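Long-range contacts in beta-glucosidase (Chaetomella raphigera, PDB 6JXG), which probably cleaves beta-linked glucose from the non-reducing ends of sugar chains, as a secreted family 3 glycoside hydrolase of cellulose breakdown: residues S80-I84 / L650-K655; W184-D188 / R671-L675; A632-I636 / V666-L670. All blocks are in the same frame, centred on the assembly; numbering follows the deposited sequence.

Contact 1. Residues S80-I84 / L650-K655; sequences STWDI and LRGFDK
The link between helices 75-79 and 84-100 of the N-terminal glycoside hydrolase family 3 domain meets residues 650-655 of strand 649-658, in the fibronectin type III-like domain, nearly at right angles (91° between end-to-end directions), with D83 and K655 closest in register, their CA atoms 6.3 Å apart. T81, chi1 p, builds an ST turn, its OG1 accepting from D83 N at 3.0 Å besides its bond from the same hydroxyl to T78 O, while T81 O receives K655 NZ at 2.7 Å; the lysine reaches this carbonyl through a fully extended chain of t rotamers. W82 leaves the helical path with positive phi (49/31), and its m rotamer carries the indole along the strand. There the six-membered ring turns its edge to the face of F653 (chi1 p) in a T-shaped stack, centroids 5.4 Å apart and planes at 86°, with W82 CE3 3.6 Å from F653 CB and W82 CZ3 3.7 Å from L650 CD2. W82 NE1 donates a hydrogen bond to K528 O. D83, extended at -119/95 with chi1 t, is the N-cap of helix 84-100; its OD2 takes a water proton at 2.7 Å, and the same water accepts from K655 NZ at 2.9 Å. I84, in the first turn, places CG2 4.1 Å from F653 CE2. R651 and G652 form a classic beta bulge facing L634, a local distortion of this outermost strand. The whole is an interdomain contact: helix 131-147 packs on W82 and F653 through L133, and strand 628-637 touches W82 and K655 through V631.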
loop_
_atom_site.group_PDB
_atom_site.type_symbol
_atom_site.label_atom_id
_atom_site.label_comp_id
_atom_site.label_asym_id
_atom_site.label_seq_id
_atom_site.Cartn_x
_atom_site.Cartn_y
_atom_site.Cartn_z
ATOM N N SER A 80 5.860 4.308 -4.127
ATOM C CA SER A 80 7.048 4.523 -4.943
ATOM C C SER A 80 7.277 5.952 -5.418
ATOM O O SER A 80 8.393 6.301 -5.856
ATOM C CB SER A 80 7.136 3.571 -6.148
ATOM O OG SER A 80 7.068 2.178 -5.739
ATOM N N THR A 81 6.214 6.783 -5.338
ATOM C CA THR A 81 6.366 8.203 -5.630
ATOM C C THR A 81 7.035 8.962 -4.564
ATOM O O THR A 81 7.509 10.061 -4.850
ATOM C CB THR A 81 4.998 8.911 -5.816
ATOM O OG1 THR A 81 4.349 8.997 -4.518
ATOM C CG2 THR A 81 4.185 8.148 -6.849
ATOM N N TRP A 82 6.995 8.426 -3.328
ATOM C CA TRP A 82 7.490 9.068 -2.123
ATOM C C TRP A 82 6.955 10.531 -2.013
ATOM O O TRP A 82 7.660 11.432 -1.538
ATOM C CB TRP A 82 9.018 9.088 -2.072
ATOM C CG TRP A 82 9.642 7.774 -1.947
ATOM C CD1 TRP A 82 9.631 6.773 -2.883
ATOM C CD2 TRP A 82 10.469 7.295 -0.861
ATOM N NE1 TRP A 82 10.327 5.666 -2.410
ATOM C CE2 TRP A 82 10.857 5.952 -1.183
ATOM C CE3 TRP A 82 10.898 7.841 0.351
ATOM C CZ2 TRP A 82 11.654 5.177 -0.353
ATOM C CZ3 TRP A 82 11.721 7.062 1.174
ATOM C CH2 TRP A 82 12.079 5.744 0.804
ATOM N N ASP A 83 5.739 10.744 -2.546
ATOM C CA ASP A 83 5.174 12.121 -2.716
ATOM C C ASP A 83 3.876 12.244 -1.910
ATOM O O ASP A 83 2.864 11.795 -2.358
ATOM C CB ASP A 83 4.993 12.432 -4.198
ATOM C CG ASP A 83 4.554 13.877 -4.425
ATOM O OD1 ASP A 83 4.054 14.473 -3.445
ATOM O OD2 ASP A 83 4.815 14.381 -5.514
ATOM N N ILE A 84 3.942 12.756 -0.670
ATOM C CA ILE A 84 2.734 12.785 0.146
ATOM C C ILE A 84 1.544 13.533 -0.447
ATOM O O ILE A 84 0.407 13.248 -0.097
ATOM C CB ILE A 84 2.991 13.305 1.584
ATOM C CG1 ILE A 84 3.553 14.717 1.574
ATOM C CG2 ILE A 84 3.799 12.274 2.310
ATOM C CD1 ILE A 84 3.893 15.325 2.928
ATOM N N LEU A 650 14.451 4.489 8.248
ATOM C CA LEU A 650 13.914 5.650 7.603
ATOM C C LEU A 650 13.056 6.392 8.581
ATOM O O LEU A 650 12.185 5.766 9.174
ATOM C CB LEU A 650 13.035 5.250 6.415
ATOM C CG LEU A 650 12.588 6.407 5.548
ATOM C CD1 LEU A 650 13.650 7.111 4.739
ATOM C CD2 LEU A 650 11.355 6.102 4.691
ATOM N N ARG A 651 13.324 7.685 8.775
ATOM C CA ARG A 651 12.473 8.544 9.610
ATOM C C ARG A 651 12.112 9.886 9.009
ATOM O O ARG A 651 11.547 10.785 9.704
ATOM C CB ARG A 651 13.096 8.710 11.025
ATOM C CG ARG A 651 13.271 7.428 11.810
ATOM C CD ARG A 651 11.956 6.742 12.178
ATOM N NE ARG A 651 12.074 5.786 13.257
ATOM C CZ ARG A 651 11.688 4.517 13.239
ATOM N NH1 ARG A 651 11.131 3.962 12.153
ATOM N NH2 ARG A 651 11.857 3.792 14.307
ATOM N N GLY A 652 12.349 10.040 7.717
ATOM C CA GLY A 652 11.972 11.280 7.036
ATOM C C GLY A 652 12.209 11.152 5.543
ATOM O O GLY A 652 13.093 10.431 5.125
ATOM N N PHE A 653 11.399 11.835 4.763
ATOM C CA PHE A 653 11.658 11.970 3.344
ATOM C C PHE A 653 10.989 13.202 2.863
ATOM O O PHE A 653 9.956 13.620 3.435
ATOM C CB PHE A 653 11.208 10.716 2.557
ATOM C CG PHE A 653 9.740 10.371 2.701
ATOM C CD1 PHE A 653 9.292 9.608 3.761
ATOM C CD2 PHE A 653 8.817 10.798 1.761
ATOM C CE1 PHE A 653 7.951 9.334 3.904
ATOM C CE2 PHE A 653 7.476 10.493 1.850
ATOM C CZ PHE A 653 7.024 9.712 2.922
ATOM N N ASP A 654 11.514 13.794 1.819
ATOM C CA ASP A 654 10.969 15.060 1.304
ATOM C C ASP A 654 11.344 15.146 -0.171
ATOM O O ASP A 654 12.496 15.015 -0.529
ATOM C CB ASP A 654 11.557 16.241 2.124
ATOM C CG ASP A 654 10.885 17.588 1.817
ATOM O OD1 ASP A 654 9.761 17.561 1.199
ATOM O OD2 ASP A 654 11.490 18.644 2.168
ATOM N N LYS A 655 10.376 15.386 -1.054
ATOM C CA LYS A 655 10.628 15.315 -2.475
ATOM C C LYS A 655 10.700 16.756 -3.021
ATOM O O LYS A 655 9.744 17.516 -2.821
ATOM C CB LYS A 655 9.504 14.509 -3.145
ATOM C CG LYS A 655 9.754 14.183 -4.643
ATOM C CD LYS A 655 8.794 13.151 -5.169
ATOM C CE LYS A 655 9.284 12.485 -6.456
ATOM N NZ LYS A 655 8.318 11.497 -6.992
HETATM O O HOH W 1 6.122 13.250 -7.576
#

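Contact 2. Residues W184-D188 / R671-L675; sequences WPFAD and RRKDL
A lysine laid over a tryptophan and an arginine held between two aspartates, with two waters among them, join helix segment 184-188 to the turn 671-675, although the backbones stay far apart: the closest CA atoms, those of W184 and K673, are 9.9 Å from each other. The extended K673 chain, t at every chi, crosses one face of the W184 indole, whose chi1 is t. K673 CE lies 4.1 Å from the centroid of the W184 six-membered ring in a CH-pi contact, and K673 NZ is 4.8 Å from that centroid, 22° off the normal, a cation-pi pair. K673 NZ ends 3.4 Å from A187 CB. R671 (m, t, m, with chi4 -178°) donates from NH1 to D188 OD1 at 3.0 Å, while its NE and NH2 reach D674 OD2 and OD1, each at 2.9 Å; R671 N adds a bond to D674 OD2 at 2.8 Å. One water accepts from W184 NE1 and R671 NH2, both at 2.9 Å, and donates to D188 OD2 at 2.6 Å. A second donates to W184 O at 3.0 Å and D188 OD1 at 2.7 Å and accepts from K673 NZ at 2.7 Å. The helix is regular, with D188 N to W184 O at 3.0 Å; in the other segment the 3-10 turn at 673-674 is held by D674 N to R671 O at 2.9 Å. Y132 of helix 131-147 touches R671 and D674. D188, R671 and D674 thus form a buried salt-bridge network with two bridging waters, which joins the TIM-barrel-like N-terminal domain to the fibronectin type III-like domain.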
loop_
_atom_site.group_PDB
_atom_site.type_symbol
_atom_site.label_atom_id
_atom_site.label_comp_id
_atom_site.label_asym_id
_atom_site.label_seq_id
_atom_site.Cartn_x
_atom_site.Cartn_y
_atom_site.Cartn_z
ATOM N N TRP A 184 3.171 -0.441 13.476
ATOM C CA TRP A 184 3.488 0.944 13.302
ATOM C C TRP A 184 2.555 1.681 12.260
ATOM O O TRP A 184 1.953 2.713 12.542
ATOM C CB TRP A 184 4.936 1.047 12.993
ATOM C CG TRP A 184 5.437 2.428 12.735
ATOM C CD1 TRP A 184 5.114 3.275 11.717
ATOM C CD2 TRP A 184 6.429 3.131 13.540
ATOM N NE1 TRP A 184 5.823 4.463 11.839
ATOM C CE2 TRP A 184 6.610 4.404 12.969
ATOM C CE3 TRP A 184 7.179 2.774 14.656
ATOM C CZ2 TRP A 184 7.518 5.327 13.474
ATOM C CZ3 TRP A 184 8.078 3.716 15.208
ATOM C CH2 TRP A 184 8.264 4.958 14.591
ATOM N N PRO A 185 2.320 1.063 11.092
ATOM C CA PRO A 185 1.383 1.743 10.182
ATOM C C PRO A 185 -0.040 1.739 10.654
ATOM O O PRO A 185 -0.777 2.667 10.307
ATOM C CB PRO A 185 1.470 0.980 8.895
ATOM C CG PRO A 185 2.430 -0.123 9.136
ATOM C CD PRO A 185 3.047 -0.045 10.478
ATOM N N PHE A 186 -0.451 0.726 11.422
ATOM C CA PHE A 186 -1.784 0.786 12.001
ATOM C C PHE A 186 -1.901 1.883 13.043
ATOM O O PHE A 186 -2.924 2.594 13.128
ATOM C CB PHE A 186 -2.220 -0.553 12.585
ATOM C CG PHE A 186 -2.618 -1.552 11.549
ATOM C CD1 PHE A 186 -3.891 -1.527 10.994
ATOM C CD2 PHE A 186 -1.702 -2.508 11.111
ATOM C CE1 PHE A 186 -4.294 -2.447 10.064
ATOM C CE2 PHE A 186 -2.099 -3.452 10.179
ATOM C CZ PHE A 186 -3.436 -3.448 9.669
ATOM N N ALA A 187 -0.836 2.103 13.798
ATOM C CA ALA A 187 -0.853 3.221 14.780
ATOM C C ALA A 187 -0.965 4.563 14.078
ATOM O O ALA A 187 -1.789 5.426 14.493
ATOM C CB ALA A 187 0.388 3.155 15.688
ATOM N N ASP A 188 -0.209 4.754 12.986
ATOM C CA ASP A 188 -0.350 5.999 12.153
ATOM C C ASP A 188 -1.795 6.152 11.630
ATOM O O ASP A 188 -2.400 7.223 11.644
ATOM C CB ASP A 188 0.625 6.039 10.966
ATOM C CG ASP A 188 2.025 6.586 11.335
ATOM O OD1 ASP A 188 2.362 6.763 12.561
ATOM O OD2 ASP A 188 2.729 6.909 10.390
ATOM N N ARG A 671 8.956 13.121 14.935
ATOM C CA ARG A 671 8.079 12.910 16.082
ATOM C C ARG A 671 8.885 12.262 17.200
ATOM O O ARG A 671 9.866 11.575 16.947
ATOM C CB ARG A 671 6.923 11.977 15.683
ATOM C CG ARG A 671 5.965 12.536 14.636
ATOM C CD ARG A 671 5.083 11.447 14.091
ATOM N NE ARG A 671 5.885 10.392 13.434
ATOM C CZ ARG A 671 5.324 9.348 12.853
ATOM N NH1 ARG A 671 3.996 9.223 12.799
ATOM N NH2 ARG A 671 6.085 8.415 12.361
ATOM N N ARG A 672 8.454 12.396 18.427
ATOM C CA ARG A 672 9.097 11.675 19.496
ATOM C C ARG A 672 9.188 10.191 19.206
ATOM O O ARG A 672 10.200 9.551 19.478
ATOM C CB ARG A 672 8.325 11.936 20.843
ATOM C CG ARG A 672 8.875 11.149 22.018
ATOM C CD ARG A 672 8.599 11.746 23.445
ATOM N NE ARG A 672 7.671 12.823 23.365
ATOM C CZ ARG A 672 7.831 14.103 23.632
ATOM N NH1 ARG A 672 8.887 14.644 24.176
ATOM N NH2 ARG A 672 6.805 14.853 23.365
ATOM N N LYS A 673 8.102 9.606 18.661
ATOM C CA LYS A 673 8.065 8.185 18.307
ATOM C C LYS A 673 9.163 7.806 17.324
ATOM O O LYS A 673 9.648 6.700 17.356
ATOM C CB LYS A 673 6.692 7.808 17.705
ATOM C CG LYS A 673 6.485 6.316 17.707
ATOM C CD LYS A 673 5.071 5.945 17.178
ATOM C CE LYS A 673 4.783 4.472 17.298
ATOM N NZ LYS A 673 3.441 4.049 16.790
ATOM N N ASP A 674 9.532 8.727 16.460
ATOM C CA ASP A 674 10.519 8.445 15.419
ATOM C C ASP A 674 11.912 8.220 16.015
ATOM O O ASP A 674 12.775 7.611 15.359
ATOM C CB ASP A 674 10.554 9.595 14.421
ATOM C CG ASP A 674 9.293 9.677 13.588
ATOM O OD1 ASP A 674 8.815 8.567 13.265
ATOM O OD2 ASP A 674 8.784 10.818 13.302
ATOM N N LEU A 675 12.079 8.702 17.246
ATOM C CA LEU A 675 13.317 8.624 17.996
ATOM C C LEU A 675 13.232 7.686 19.184
ATOM O O LEU A 675 14.121 7.705 20.048
ATOM C CB LEU A 675 13.714 10.015 18.496
ATOM C CG LEU A 675 13.931 11.041 17.393
ATOM C CD1 LEU A 675 14.053 12.422 17.997
ATOM C CD2 LEU A 675 15.148 10.732 16.541
HETATM O O HOH W 2 5.281 6.755 10.086
HETATM O O HOH W 3 3.251 4.855 14.210
#

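Contact 3. Residues A632-I636 / V666-L670; sequences AQLYI and VTFNL
Strands 632-636 and 666-670 run in similar directions, 34° between them (signed crossing angle -34°), with axes 8.3 Å apart at closest approach. No hydrogen bond crosses between them, since they belong to the two opposed sheets of a beta sandwich, the fibronectin type III-like domain. Register places the CA atoms of A632 and V666 7.0 Å apart and those of L634 and F668 7.3 Å apart. Both backbones are extended, so every second residue, A632, L634 and I636 against V666, F668 and L670, aims its CA-to-CB bond at the partner and fills the buried interior. At one end A632 CB meets V666 CG2 at 3.8 Å and F668 CZ at 3.8 Å. L634 CB lies over one face of the F668 ring (F668 chi1 -45°), 4.0 Å from the ring centroid and 12° off its normal, a CH-pi contact. L634 CD1 (chi1 t) reaches F668 CB and L670 CD2, each at 3.8 Å, and I636 CD1 (chi1 m) also touches L670 CD2 at 3.8 Å. V697 of strand 692-698 packs on both L634 and F668, and V616 of strand 612-622 also touches F668, so a neighbouring strand from each sheet adds a valine to this phenylalanine. On the away side of strand 632-636, Q633 packs on W82 of the N-terminal domain. There Y635 OH donates to Q633 OE1 at 2.5 Å.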
loop_
_atom_site.group_PDB
_atom_site.type_symbol
_atom_site.label_atom_id
_atom_site.label_comp_id
_atom_site.label_asym_id
_atom_site.label_seq_id
_atom_site.Cartn_x
_atom_site.Cartn_y
_atom_site.Cartn_z
ATOM N N ALA A 632 14.891 13.264 -1.138
ATOM C CA ALA A 632 15.864 13.215 -0.037
ATOM C C ALA A 632 15.312 12.374 1.096
ATOM O O ALA A 632 14.137 12.466 1.410
ATOM C CB ALA A 632 16.159 14.574 0.442
ATOM N N GLN A 633 16.173 11.607 1.740
ATOM C CA GLN A 633 15.801 10.614 2.743
ATOM C C GLN A 633 16.646 10.806 3.964
ATOM O O GLN A 633 17.850 11.107 3.825
ATOM C CB GLN A 633 15.983 9.203 2.246
ATOM C CG GLN A 633 15.122 8.949 1.025
ATOM C CD GLN A 633 15.584 7.799 0.172
ATOM O OE1 GLN A 633 15.951 6.745 0.672
ATOM N NE2 GLN A 633 15.535 7.989 -1.133
ATOM N N LEU A 634 16.009 10.602 5.122
ATOM C CA LEU A 634 16.644 10.627 6.430
ATOM C C LEU A 634 16.500 9.291 7.099
ATOM O O LEU A 634 15.362 8.828 7.307
ATOM C CB LEU A 634 15.921 11.616 7.340
ATOM C CG LEU A 634 16.533 12.217 8.593
ATOM C CD1 LEU A 634 15.581 12.498 9.718
ATOM C CD2 LEU A 634 17.895 11.790 9.018
ATOM N N TYR A 635 17.638 8.723 7.505
ATOM C CA TYR A 635 17.772 7.458 8.243
ATOM C C TYR A 635 18.452 7.783 9.607
ATOM O O TYR A 635 19.358 8.681 9.726
ATOM C CB TYR A 635 18.594 6.415 7.465
ATOM C CG TYR A 635 17.951 6.002 6.152
ATOM C CD1 TYR A 635 17.127 4.901 6.076
ATOM C CD2 TYR A 635 18.097 6.784 5.013
ATOM C CE1 TYR A 635 16.507 4.548 4.869
ATOM C CE2 TYR A 635 17.474 6.437 3.808
ATOM C CZ TYR A 635 16.642 5.345 3.760
ATOM O OH TYR A 635 16.032 5.049 2.551
ATOM N N ILE A 636 17.931 7.148 10.637
ATOM C CA ILE A 636 18.397 7.367 12.001
ATOM C C ILE A 636 19.010 6.108 12.567
ATOM O O ILE A 636 18.498 4.998 12.364
ATOM C CB ILE A 636 17.248 7.865 12.849
ATOM C CG1 ILE A 636 16.924 9.277 12.311
ATOM C CG2 ILE A 636 17.590 7.822 14.327
ATOM C CD1 ILE A 636 16.034 10.087 13.168
ATOM N N VAL A 666 15.347 20.829 1.899
ATOM C CA VAL A 666 14.510 19.699 2.350
ATOM C C VAL A 666 14.434 19.699 3.839
ATOM O O VAL A 666 15.358 20.070 4.486
ATOM C CB VAL A 666 14.968 18.332 1.758
ATOM C CG1 VAL A 666 14.791 18.407 0.283
ATOM C CG2 VAL A 666 16.383 17.995 2.125
ATOM N N THR A 667 13.293 19.273 4.365
ATOM C CA THR A 667 12.995 19.375 5.789
ATOM C C THR A 667 12.410 18.094 6.273
ATOM O O THR A 667 11.508 17.540 5.604
ATOM C CB THR A 667 12.020 20.536 6.002
ATOM O OG1 THR A 667 12.734 21.742 5.695
ATOM C CG2 THR A 667 11.499 20.576 7.379
ATOM N N PHE A 668 12.932 17.599 7.392
ATOM C CA PHE A 668 12.414 16.381 7.996
ATOM C C PHE A 668 11.998 16.709 9.422
ATOM O O PHE A 668 12.869 16.963 10.225
ATOM C CB PHE A 668 13.474 15.236 8.023
ATOM C CG PHE A 668 14.221 15.083 6.722
ATOM C CD1 PHE A 668 13.560 14.571 5.578
ATOM C CD2 PHE A 668 15.514 15.544 6.586
ATOM C CE1 PHE A 668 14.243 14.383 4.363
ATOM C CE2 PHE A 668 16.177 15.438 5.326
ATOM C CZ PHE A 668 15.544 14.831 4.220
ATOM N N ASN A 669 10.694 16.652 9.720
ATOM C CA ASN A 669 10.197 16.824 11.102
ATOM C C ASN A 669 10.021 15.492 11.820
ATOM O O ASN A 669 9.349 14.564 11.306
ATOM C CB ASN A 669 8.896 17.611 11.051
ATOM C CG ASN A 669 9.088 18.990 10.488
ATOM O OD1 ASN A 669 9.973 19.743 10.940
ATOM N ND2 ASN A 669 8.300 19.331 9.474
ATOM N N LEU A 670 10.675 15.373 12.967
ATOM C CA LEU A 670 10.745 14.142 13.701
ATOM C C LEU A 670 9.787 14.146 14.892
ATOM O O LEU A 670 9.768 15.094 15.726
ATOM C CB LEU A 670 12.169 13.864 14.209
ATOM C CG LEU A 670 13.189 13.623 13.124
ATOM C CD1 LEU A 670 14.611 13.775 13.703
ATOM C CD2 LEU A 670 13.005 12.217 12.562
#

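Contact 3 lies in the core of the fibronectin type III-like sandwich, between its two sheets, and contacts 1 and 2 fix that domain to the N-terminal domain, their centres about 15 Å apart. The centre of contact 3 lies about 9 Å from that of contact 1 and about 14 Å from that of contact 2. Segments 80-84 and 184-188 come first in the chain; 632-636, 650-655, 666-670 and 671-675 follow hundreds of residues later. Strands 628-637 and 649-658 are sheet neighbours, with R651 N hydrogen-bonded to L634 O, and strand 663-671 leads into the turn of contact 2. R651 NE hydrogen-bonded to D674 O and L675 packed on I636 tie interface and core together.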